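Blue-light-activated histidine kinase 2 (Erythrobacter litoralis HTCC2594, PDB 4R38) senses blue light through a flavin-binding LOV domain, the part present here, and is a histidine kinase involved in light-increased bacterial virulence. Local coordinates at residues L77-I91 and N103-C117. Residues are numbered along the deposited sequence; the frame is centred on the assembly and turned at random.
Sequences LAKAIRNCEEVEETI and NHLLMGPLEDQDEKC. With RBF (riboflavin), chain E.
Met107 lies alongside Val87, its CE 3.5 Å from Val87 CG1, and the same methyl meets Ile81 CG1 and Leu77 CD2. Met107 CG stands between the backbone N and the carbonyl carbon (chi1 70°), and the chain runs extended to put SD 3.4 Å from riboflavin C8. On the same face, Leu105 CD2 packs on Leu77 CD1, and Leu105 CD1 is 3.4 Å from flavin N5. Asn103 ND2 makes a weak hydrogen bond to flavin O4 and a hydrogen bond to Asn93 OD1. On the other face, His104 NE2 gives Glu88 OE2 a hydrogen bond of 2.6 Å. The acceptor lies near the ring plane, its anti lone pair is used, and the carboxylate is turned 69° from the ring. Leu106 CD2 rests against that carboxylate. Paired backbone bonds at Val87–Met107, Glu89–Leu105 and Ile91–Asn103 form an antiparallel ladder. Cys84 is the C-prime residue of the Schellman motif that closes the helix. A disulfide (chi3 92°) joins Cys84 SG to Cys117 SG, with Pro109 CG 3.4 Å from Cys84 SG. In this PAS-fold sheet, strand 100-109 runs between strand 87-94, outermost in this chain, and strand 119-128; helix 71-82 packs over the face lining the LOV domain's riboflavin pocket.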
loop_
_atom_site.group_PDB
_atom_site.type_symbol
_atom_site.label_atom_id
_atom_site.label_comp_id
_atom_site.label_asym_id
_atom_site.label_seq_id
_atom_site.Cartn_x
_atom_site.Cartn_y
_atom_site.Cartn_z
ATOM N N LEU A 77 -9.229 -1.375 -5.089
ATOM C CA LEU A 77 -8.098 -0.529 -4.856
ATOM C C LEU A 77 -7.709 0.290 -6.081
ATOM O O LEU A 77 -7.525 1.481 -5.985
ATOM C CB LEU A 77 -6.906 -1.341 -4.382
ATOM C CG LEU A 77 -7.013 -2.082 -3.037
ATOM C CD1 LEU A 77 -5.709 -2.823 -2.720
ATOM C CD2 LEU A 77 -7.365 -1.182 -1.918
ATOM N N ALA A 78 -7.538 -0.362 -7.227
ATOM C CA ALA A 78 -7.185 0.375 -8.434
ATOM C C ALA A 78 -8.236 1.417 -8.780
ATOM O O ALA A 78 -7.904 2.518 -9.201
ATOM C CB ALA A 78 -6.997 -0.588 -9.609
ATOM N N LYS A 79 -9.507 1.060 -8.651
ATOM C CA LYS A 79 -10.589 1.989 -8.976
ATOM C C LYS A 79 -10.529 3.229 -8.082
ATOM O O LYS A 79 -10.662 4.373 -8.546
ATOM C CB LYS A 79 -11.939 1.290 -8.804
ATOM C CG LYS A 79 -13.119 2.062 -9.375
ATOM C CD LYS A 79 -14.430 1.307 -9.179
ATOM C CE LYS A 79 -15.619 2.111 -9.690
ATOM N NZ LYS A 79 -15.487 2.485 -11.131
ATOM N N ALA A 80 -10.310 3.017 -6.790
ATOM C CA ALA A 80 -10.160 4.132 -5.867
ATOM C C ALA A 80 -9.004 5.054 -6.297
ATOM O O ALA A 80 -9.141 6.265 -6.301
ATOM C CB ALA A 80 -9.941 3.609 -4.466
ATOM N N ILE A 81 -7.872 4.466 -6.679
ATOM C CA ILE A 81 -6.725 5.261 -7.136
ATOM C C ILE A 81 -7.061 6.084 -8.386
ATOM O O ILE A 81 -6.747 7.268 -8.440
ATOM C CB ILE A 81 -5.484 4.391 -7.363
ATOM C CG1 ILE A 81 -4.926 3.935 -6.010
ATOM C CG2 ILE A 81 -4.411 5.142 -8.151
ATOM C CD1 ILE A 81 -3.962 2.767 -6.104
ATOM N N ARG A 82 -7.724 5.482 -9.358
ATOM C CA ARG A 82 -8.086 6.179 -10.595
ATOM C C ARG A 82 -9.057 7.340 -10.344
ATOM O O ARG A 82 -9.018 8.355 -11.043
ATOM C CB ARG A 82 -8.707 5.203 -11.610
ATOM C CG ARG A 82 -7.775 4.077 -12.118
ATOM C CD ARG A 82 -8.314 3.365 -13.374
ATOM N NE ARG A 82 -9.551 2.642 -13.095
ATOM C CZ ARG A 82 -9.644 1.398 -12.642
ATOM N NH1 ARG A 82 -8.570 0.639 -12.444
ATOM N NH2 ARG A 82 -10.843 0.895 -12.396
ATOM N N ASN A 83 -9.918 7.193 -9.336
ATOM C CA ASN A 83 -10.947 8.191 -9.022
ATOM C C ASN A 83 -10.619 9.040 -7.809
ATOM O O ASN A 83 -11.496 9.744 -7.267
ATOM C CB ASN A 83 -12.295 7.493 -8.803
ATOM C CG ASN A 83 -12.850 6.914 -10.075
ATOM O OD1 ASN A 83 -13.401 7.635 -10.906
ATOM N ND2 ASN A 83 -12.700 5.603 -10.248
ATOM N N CYS A 84 -9.351 8.982 -7.398
ATOM C CA CYS A 84 -8.836 9.737 -6.252
ATOM C C CYS A 84 -9.771 9.663 -5.025
ATOM O O CYS A 84 -10.106 10.685 -4.411
ATOM C CB CYS A 84 -8.545 11.171 -6.677
ATOM S SG CYS A 84 -7.663 12.128 -5.404
ATOM N N GLU A 85 -10.157 8.435 -4.671
ATOM C CA GLU A 85 -11.114 8.150 -3.586
ATOM C C GLU A 85 -10.464 7.406 -2.425
ATOM O O GLU A 85 -9.487 6.680 -2.597
ATOM C CB GLU A 85 -12.256 7.265 -4.086
ATOM C CG GLU A 85 -13.180 7.866 -5.130
ATOM C CD GLU A 85 -14.227 6.859 -5.627
ATOM O OE1 GLU A 85 -14.072 5.633 -5.382
ATOM O OE2 GLU A 85 -15.207 7.296 -6.272
ATOM N N GLU A 86 -11.019 7.586 -1.226
ATOM C CA GLU A 86 -10.585 6.797 -0.089
ATOM C C GLU A 86 -11.081 5.371 -0.280
ATOM O O GLU A 86 -12.139 5.155 -0.868
ATOM C CB GLU A 86 -11.177 7.355 1.224
ATOM C CG GLU A 86 -10.814 8.769 1.572
ATOM C CD GLU A 86 -11.437 9.188 2.904
ATOM O OE1 GLU A 86 -12.377 8.492 3.356
ATOM O OE2 GLU A 86 -10.980 10.190 3.500
ATOM N N VAL A 87 -10.331 4.398 0.224
ATOM C CA VAL A 87 -10.760 3.024 0.172
ATOM C C VAL A 87 -10.173 2.218 1.326
ATOM O O VAL A 87 -9.094 2.516 1.828
ATOM C CB VAL A 87 -10.316 2.376 -1.178
ATOM C CG1 VAL A 87 -8.800 2.287 -1.256
ATOM C CG2 VAL A 87 -10.957 1.022 -1.386
ATOM N N GLU A 88 -10.908 1.189 1.724
ATOM C CA GLU A 88 -10.486 0.278 2.767
ATOM C C GLU A 88 -10.759 -1.153 2.266
ATOM O O GLU A 88 -11.847 -1.433 1.782
ATOM C CB GLU A 88 -11.270 0.642 4.035
ATOM C CG GLU A 88 -11.049 -0.228 5.237
ATOM C CD GLU A 88 -11.604 0.430 6.504
ATOM O OE1 GLU A 88 -12.495 1.301 6.392
ATOM O OE2 GLU A 88 -11.142 0.086 7.606
ATOM N N GLU A 89 -9.752 -2.031 2.336
ATOM C CA GLU A 89 -9.842 -3.423 1.887
ATOM C C GLU A 89 -8.919 -4.293 2.733
ATOM O O GLU A 89 -7.825 -3.867 3.099
ATOM C CB GLU A 89 -9.384 -3.586 0.425
ATOM C CG GLU A 89 -10.281 -2.974 -0.631
ATOM C CD GLU A 89 -11.606 -3.695 -0.774
ATOM O OE1 GLU A 89 -11.658 -4.927 -0.533
ATOM O OE2 GLU A 89 -12.598 -3.018 -1.132
ATOM N N THR A 90 -9.347 -5.524 3.012
ATOM C CA THR A 90 -8.465 -6.527 3.596
ATOM C C THR A 90 -7.967 -7.459 2.490
ATOM O O THR A 90 -8.759 -8.137 1.848
ATOM C CB THR A 90 -9.188 -7.311 4.684
ATOM O OG1 THR A 90 -9.680 -6.387 5.667
ATOM C CG2 THR A 90 -8.252 -8.312 5.351
ATOM N N ILE A 91 -6.653 -7.488 2.287
ATOM C CA ILE A 91 -6.051 -8.136 1.120
ATOM C C ILE A 91 -4.934 -9.094 1.576
ATOM O O ILE A 91 -4.226 -8.830 2.548
ATOM C CB ILE A 91 -5.521 -7.056 0.149
ATOM C CG1 ILE A 91 -5.177 -7.649 -1.212
ATOM C CG2 ILE A 91 -4.341 -6.285 0.784
ATOM C CD1 ILE A 91 -4.866 -6.596 -2.272
ATOM N N ASN A 103 -3.717 -8.185 5.283
ATOM C CA ASN A 103 -3.338 -6.797 5.431
ATOM C C ASN A 103 -4.603 -5.979 5.291
ATOM O O ASN A 103 -5.244 -5.991 4.242
ATOM C CB ASN A 103 -2.335 -6.441 4.333
ATOM C CG ASN A 103 -1.816 -5.004 4.420
ATOM O OD1 ASN A 103 -2.349 -4.128 5.147
ATOM N ND2 ASN A 103 -0.758 -4.748 3.688
ATOM N N HIS A 104 -4.989 -5.308 6.374
ATOM C CA HIS A 104 -6.115 -4.392 6.338
ATOM C C HIS A 104 -5.550 -3.048 5.948
ATOM O O HIS A 104 -4.902 -2.375 6.738
ATOM C CB HIS A 104 -6.798 -4.318 7.704
ATOM C CG HIS A 104 -8.080 -3.542 7.700
ATOM N ND1 HIS A 104 -9.258 -4.044 8.208
ATOM C CD2 HIS A 104 -8.357 -2.289 7.271
ATOM C CE1 HIS A 104 -10.215 -3.143 8.066
ATOM N NE2 HIS A 104 -9.694 -2.069 7.502
ATOM N N LEU A 105 -5.799 -2.675 4.704
ATOM C CA LEU A 105 -5.248 -1.475 4.118
ATOM C C LEU A 105 -6.315 -0.381 4.105
ATOM O O LEU A 105 -7.462 -0.623 3.728
ATOM C CB LEU A 105 -4.796 -1.804 2.686
ATOM C CG LEU A 105 -4.249 -0.706 1.782
ATOM C CD1 LEU A 105 -2.923 -0.128 2.257
ATOM C CD2 LEU A 105 -4.089 -1.277 0.363
ATOM N N LEU A 106 -5.944 0.806 4.554
ATOM C CA LEU A 106 -6.781 1.991 4.438
ATOM C C LEU A 106 -5.966 3.024 3.712
ATOM O O LEU A 106 -4.891 3.391 4.170
ATOM C CB LEU A 106 -7.159 2.572 5.804
ATOM C CG LEU A 106 -7.992 1.677 6.687
ATOM C CD1 LEU A 106 -7.085 0.790 7.511
ATOM C CD2 LEU A 106 -8.849 2.547 7.589
ATOM N N MET A 107 -6.473 3.533 2.604
ATOM C CA MET A 107 -5.709 4.531 1.896
ATOM C C MET A 107 -6.602 5.531 1.202
ATOM O O MET A 107 -7.819 5.384 1.147
ATOM C CB MET A 107 -4.765 3.843 0.901
ATOM C CG MET A 107 -5.489 3.232 -0.243
ATOM S SD MET A 107 -4.431 2.546 -1.524
ATOM C CE MET A 107 -5.612 2.151 -2.810
ATOM N N GLY A 108 -5.974 6.594 0.732
ATOM C CA GLY A 108 -6.677 7.659 0.065
ATOM C C GLY A 108 -5.752 8.820 -0.239
ATOM O O GLY A 108 -4.553 8.770 0.033
ATOM N N PRO A 109 -6.314 9.869 -0.829
ATOM C CA PRO A 109 -5.538 11.058 -1.175
ATOM C C PRO A 109 -4.867 11.628 0.064
ATOM O O PRO A 109 -5.502 11.744 1.130
ATOM C CB PRO A 109 -6.598 12.034 -1.685
ATOM C CG PRO A 109 -7.715 11.178 -2.132
ATOM C CD PRO A 109 -7.732 10.012 -1.194
ATOM N N LEU A 110 -3.585 11.947 -0.076
ATOM C CA LEU A 110 -2.836 12.655 0.963
ATOM C C LEU A 110 -3.384 14.049 1.201
ATOM O O LEU A 110 -3.373 14.535 2.328
ATOM C CB LEU A 110 -1.360 12.762 0.560
ATOM C CG LEU A 110 -0.395 13.412 1.550
ATOM C CD1 LEU A 110 -0.376 12.660 2.872
ATOM C CD2 LEU A 110 1.000 13.458 0.930
ATOM N N GLU A 111 -3.852 14.691 0.134
ATOM C CA GLU A 111 -4.186 16.114 0.151
ATOM C C GLU A 111 -5.579 16.341 -0.402
ATOM O O GLU A 111 -5.771 16.396 -1.615
ATOM C CB GLU A 111 -3.183 16.903 -0.693
ATOM C CG GLU A 111 -1.780 16.953 -0.116
ATOM C CD GLU A 111 -0.809 17.671 -1.035
ATOM O OE1 GLU A 111 -0.903 17.451 -2.260
ATOM O OE2 GLU A 111 0.033 18.458 -0.539
ATOM N N ASP A 112 -6.534 16.509 0.504
ATOM C CA ASP A 112 -7.948 16.596 0.162
ATOM C C ASP A 112 -8.264 17.588 -0.962
ATOM O O ASP A 112 -9.112 17.314 -1.811
ATOM C CB ASP A 112 -8.735 16.984 1.414
ATOM C CG ASP A 112 -10.221 16.759 1.261
ATOM O OD1 ASP A 112 -10.608 15.682 0.761
ATOM O OD2 ASP A 112 -11.000 17.663 1.638
ATOM N N GLN A 113 -7.580 18.729 -0.966
ATOM C CA GLN A 113 -7.891 19.814 -1.901
ATOM C C GLN A 113 -7.073 19.806 -3.189
ATOM O O GLN A 113 -7.255 20.679 -4.043
ATOM C CB GLN A 113 -7.694 21.169 -1.214
ATOM C CG GLN A 113 -8.868 21.626 -0.373
ATOM C CD GLN A 113 -10.143 21.790 -1.185
ATOM O OE1 GLN A 113 -10.946 20.862 -1.291
ATOM N NE2 GLN A 113 -10.334 22.972 -1.764
ATOM N N ASP A 114 -6.173 18.839 -3.337
ATOM C CA ASP A 114 -5.323 18.798 -4.521
ATOM C C ASP A 114 -6.084 18.261 -5.726
ATOM O O ASP A 114 -6.256 17.051 -5.883
ATOM C CB ASP A 114 -4.061 17.974 -4.267
ATOM C CG ASP A 114 -3.171 17.867 -5.503
ATOM O OD1 ASP A 114 -3.283 18.714 -6.419
ATOM O OD2 ASP A 114 -2.347 16.931 -5.553
ATOM N N GLU A 115 -6.529 19.178 -6.580
ATOM C CA GLU A 115 -7.283 18.825 -7.777
ATOM C C GLU A 115 -6.512 17.871 -8.682
ATOM O O GLU A 115 -7.114 17.086 -9.412
ATOM C CB GLU A 115 -7.635 20.088 -8.559
ATOM C CG GLU A 115 -6.422 20.914 -8.945
ATOM C CD GLU A 115 -6.781 22.108 -9.799
ATOM O OE1 GLU A 115 -6.764 21.974 -11.045
ATOM O OE2 GLU A 115 -7.080 23.178 -9.221
ATOM N N LYS A 116 -5.184 17.945 -8.635
ATOM C CA LYS A 116 -4.330 17.064 -9.436
ATOM C C LYS A 116 -4.140 15.688 -8.784
ATOM O O LYS A 116 -3.676 14.753 -9.441
ATOM C CB LYS A 116 -2.964 17.719 -9.685
ATOM C CG LYS A 116 -3.028 19.014 -10.513
ATOM C CD LYS A 116 -3.664 18.776 -11.880
ATOM C CE LYS A 116 -3.642 20.017 -12.763
ATOM N NZ LYS A 116 -4.372 19.780 -14.048
ATOM N N CYS A 117 -4.499 15.587 -7.503
ATOM C CA CYS A 117 -4.413 14.339 -6.722
ATOM C C CYS A 117 -3.156 13.506 -6.970
ATOM O O CYS A 117 -3.210 12.382 -7.470
ATOM C CB CYS A 117 -5.650 13.492 -6.958
ATOM S SG CYS A 117 -5.693 11.980 -5.945
HETATM N N1 RBF E . -1.429 -3.228 -1.984
HETATM C C2 RBF E . -1.095 -4.282 -1.194
HETATM O O2 RBF E . -1.250 -5.418 -1.602
HETATM N N3 RBF E . -0.595 -4.051 0.057
HETATM C C4 RBF E . -0.331 -2.806 0.509
HETATM O O4 RBF E . 0.134 -2.621 1.658
HETATM C C4A RBF E . -0.601 -1.686 -0.317
HETATM N N5 RBF E . -0.322 -0.407 0.047
HETATM C C5A RBF E . -0.588 0.617 -0.781
HETATM C C6 RBF E . -0.325 1.969 -0.419
HETATM C C7 RBF E . -0.586 3.027 -1.287
HETATM C C7M RBF E . -0.259 4.453 -0.774
HETATM C C8 RBF E . -1.146 2.765 -2.537
HETATM C C8M RBF E . -1.497 3.844 -3.563
HETATM C C9 RBF E . -1.420 1.476 -2.899
HETATM C C9A RBF E . -1.160 0.365 -2.043
HETATM N N10 RBF E . -1.423 -0.925 -2.471
HETATM C C10 RBF E . -1.154 -1.977 -1.607
HETATM C "C1'" RBF E . -2.088 -1.236 -3.737
HETATM C "C2'" RBF E . -1.199 -1.537 -4.939
HETATM O "O2'" RBF E . -0.121 -0.693 -4.892
HETATM C "C3'" RBF E . -2.003 -1.319 -6.217
HETATM O "O3'" RBF E . -2.360 0.030 -6.328
HETATM C "C4'" RBF E . -3.283 -2.151 -6.233
HETATM O "O4'" RBF E . -2.998 -3.523 -6.148
HETATM C "C5'" RBF E . -4.083 -1.886 -7.502
HETATM O "O5'" RBF E . -3.301 -2.189 -8.644
#